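Local coordinates for protein triggering receptor expressed on myeloid cells 1 (Mus musculus, PDB 1U9K) that amplifies inflammatory responses as a cell-surface receptor of innate and adaptive immunity, signalling through the adapter TYROBP/DAP12 once ligands have made it multimerize, at residues 53-57 and 68-72. Numbering follows the deposited sequence.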
ATOM      1  N   PRO A  53      -3.193  -3.663  17.630  1.00 27.13           N
ATOM      2  CA  PRO A  53      -4.035  -2.453  17.713  1.00 25.09           C
ATOM      3  C   PRO A  53      -3.632  -1.467  16.643  1.00 23.80           C
ATOM      4  O   PRO A  53      -2.425  -1.251  16.412  1.00 22.01           O
ATOM      5  CB  PRO A  53      -3.690  -1.861  19.083  1.00 25.29           C
ATOM      6  CG  PRO A  53      -2.890  -2.844  19.747  1.00 26.12           C
ATOM      7  CD  PRO A  53      -2.206  -3.709  18.721  1.00 26.93           C
ATOM      8  N   PHE A  54      -4.631  -0.904  15.959  1.00 22.07           N
ATOM      9  CA  PHE A  54      -4.364  -0.186  14.731  1.00 21.69           C
ATOM     10  C   PHE A  54      -3.676   1.141  14.964  1.00 20.99           C
ATOM     11  O   PHE A  54      -3.093   1.688  14.006  1.00 21.48           O
ATOM     12  CB  PHE A  54      -5.648   0.050  13.983  1.00 21.85           C
ATOM     13  CG  PHE A  54      -6.263  -1.198  13.438  1.00 22.82           C
ATOM     14  CD1 PHE A  54      -5.472  -2.112  12.759  1.00 25.18           C
ATOM     15  CD2 PHE A  54      -7.630  -1.441  13.556  1.00 22.37           C
ATOM     16  CE1 PHE A  54      -6.006  -3.283  12.265  1.00 24.65           C
ATOM     17  CE2 PHE A  54      -8.157  -2.561  13.054  1.00 24.94           C
ATOM     18  CZ  PHE A  54      -7.336  -3.527  12.420  1.00 24.99           C
ATOM     19  N   THR A  55      -3.748   1.654  16.183  1.00 20.48           N
ATOM     20  CA  THR A  55      -3.057   2.901  16.526  1.00 20.88           C
ATOM     21  C   THR A  55      -1.520   2.715  16.769  1.00 21.56           C
ATOM     22  O   THR A  55      -0.781   3.696  16.835  1.00 21.43           O
ATOM     23  CB  THR A  55      -3.624   3.505  17.805  1.00 21.53           C
ATOM     24  OG1 THR A  55      -3.590   2.523  18.858  1.00 21.13           O
ATOM     25  CG2 THR A  55      -5.089   3.891  17.691  1.00 20.34           C
ATOM     26  N   ARG A  56      -1.055   1.474  16.895  1.00 20.15           N
ATOM     27  CA  ARG A  56       0.308   1.229  17.310  1.00 20.93           C
ATOM     28  C   ARG A  56       1.244   1.168  16.107  1.00 19.15           C
ATOM     29  O   ARG A  56       0.863   0.686  15.108  1.00 16.54           O
ATOM     30  CB  ARG A  56       0.372  -0.041  18.166  1.00 22.30           C
ATOM     31  CG  ARG A  56      -0.349   0.137  19.477  1.00 27.47           C
ATOM     32  CD  ARG A  56       0.055   1.381  20.347  1.00 32.66           C
ATOM     33  NE  ARG A  56       1.515   1.544  20.367  1.00 39.39           N
ATOM     34  CZ  ARG A  56       2.206   2.310  21.194  1.00 42.24           C
ATOM     35  NH1 ARG A  56       1.587   3.033  22.126  1.00 44.41           N
ATOM     36  NH2 ARG A  56       3.536   2.349  21.070  1.00 44.03           N
ATOM     37  N   PRO A  57       2.453   1.715  16.209  1.00 19.13           N
ATOM     38  CA  PRO A  57       3.447   1.533  15.133  1.00 19.82           C
ATOM     39  C   PRO A  57       3.696   0.042  14.888  1.00 18.98           C
ATOM     40  O   PRO A  57       3.699  -0.734  15.839  1.00 17.57           O
ATOM     41  CB  PRO A  57       4.706   2.146  15.718  1.00 19.69           C
ATOM     42  CG  PRO A  57       4.306   2.995  16.778  1.00 20.73           C
ATOM     43  CD  PRO A  57       2.975   2.539  17.305  1.00 20.89           C
ATOM     44  N   LYS A  68       4.956  -0.611   6.595  1.00 18.38           N
ATOM     45  CA  LYS A  68       5.388  -0.002   7.840  1.00 17.68           C
ATOM     46  C   LYS A  68       4.321   0.991   8.183  1.00 18.50           C
ATOM     47  O   LYS A  68       3.978   1.849   7.370  1.00 19.46           O
ATOM     48  CB  LYS A  68       6.725   0.657   7.675  1.00 18.20           C
ATOM     49  CG  LYS A  68       7.931  -0.239   7.688  1.00 21.60           C
ATOM     50  CD  LYS A  68       9.164   0.665   7.446  1.00 26.71           C
ATOM     51  CE  LYS A  68      10.515   0.002   7.852  1.00 30.67           C
ATOM     52  NZ  LYS A  68      10.842  -0.870   6.682  1.00 36.54           N
ATOM     53  N   HIS A  69       3.736   0.826   9.343  1.00 17.78           N
ATOM     54  CA  HIS A  69       2.779   1.766   9.904  1.00 18.01           C
ATOM     55  C   HIS A  69       3.499   2.681  10.868  1.00 17.03           C
ATOM     56  O   HIS A  69       3.853   2.280  11.983  1.00 15.06           O
ATOM     57  CB  HIS A  69       1.620   1.019  10.565  1.00 19.00           C
ATOM     58  CG  HIS A  69       0.622   1.944  11.306  1.00 22.97           C
ATOM     59  ND1 HIS A  69      -0.222   2.810  10.646  1.00 27.02           N
ATOM     60  CD2 HIS A  69       0.370   2.102  12.626  1.00 26.79           C
ATOM     61  CE1 HIS A  69      -0.952   3.465  11.528  1.00 29.47           C
ATOM     62  NE2 HIS A  69      -0.613   3.055  12.736  1.00 26.91           N
ATOM     63  N   ASP A  70       3.656   3.948  10.471  1.00 15.50           N
ATOM     64  CA  ASP A  70       4.425   4.903  11.208  1.00 15.10           C
ATOM     65  C   ASP A  70       3.576   6.095  11.606  1.00 15.89           C
ATOM     66  O   ASP A  70       3.755   7.177  11.096  1.00 15.62           O
ATOM     67  CB  ASP A  70       5.610   5.315  10.337  1.00 16.29           C
ATOM     68  CG  ASP A  70       6.712   6.006  11.088  1.00 13.16           C
ATOM     69  OD1 ASP A  70       6.546   6.555  12.223  1.00 15.10           O
ATOM     70  OD2 ASP A  70       7.813   6.102  10.535  1.00 18.84           O
ATOM     71  N   PRO A  71       2.710   5.936  12.594  1.00 17.37           N
ATOM     72  CA  PRO A  71       1.814   7.035  12.966  1.00 17.19           C
ATOM     73  C   PRO A  71       2.540   8.205  13.548  1.00 17.58           C
ATOM     74  O   PRO A  71       2.008   9.338  13.463  1.00 17.61           O
ATOM     75  CB  PRO A  71       0.819   6.378  14.002  1.00 18.12           C
ATOM     76  CG  PRO A  71       1.603   5.149  14.529  1.00 19.88           C
ATOM     77  CD  PRO A  71       2.489   4.722  13.413  1.00 17.87           C
ATOM     78  N   SER A  72       3.725   7.998  14.153  1.00 16.65           N
ATOM     79  CA  SER A  72       4.548   9.105  14.567  1.00 17.18           C
ATOM     80  C   SER A  72       4.835  10.105  13.444  1.00 16.78           C
ATOM     81  O   SER A  72       5.006  11.255  13.728  1.00 15.58           O
ATOM     82  CB  SER A  72       5.907   8.619  15.080  1.00 18.08           C
ATOM     83  OG  SER A  72       6.572   9.741  15.639  1.00 26.97           O
TER
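F54 meets the imidazole of H69 through its backbone: the carbonyl oxygen of F54 lies 3.1 Å from NE2 of H69, slanting to the ring plane, and the angle is too bent for a hydrogen bond. The phenyl group itself leads away from H69, onto N30 and Q32. T55 points its side chain away from 68-72 and offers its main chain, its carbonyl O standing 3.6 Å from CG of P71. F54 and T55 are the central residues of a type I turn running from P53 to R56, closed by a bond from R56 N to P53 O. At R56 the backbone oxygen reaches the edge of the imidazole 2.9 Å from CD2 of H69, unusually short for carbon and oxygen, so the modelled ring orientation is best treated with caution. The example illustrates how a loop can meet a neighbouring strand through backbone carbonyls more than side chains: in this immunoglobulin V-type domain the turn leaves strand 45-49, in one sheet of the β-sandwich, and leads into strand 58-62, an edge of the other, with H69 on the adjacent strand 65-70. With CG anti to its backbone N (chi1 174°), the H69 side chain extends toward the turn, and its ring also meets F23, the two planes only about 15° apart. Replacing H69 with an alanine would probably open a gap between the turn and strand 65-70 and take away the ring that P71 CD and F23 pack against. Sequence order then brings P57, whose CA donates a CA-H...O contact to the carbonyl oxygen of H69 at 3.3 Å. The side chains of P57 and P71 cross at about a right angle, with P57 CD 4.0 Å from P71 CG, while P71 CD rests over one face of the imidazole, 3.4 Å above its plane and near the ring's border.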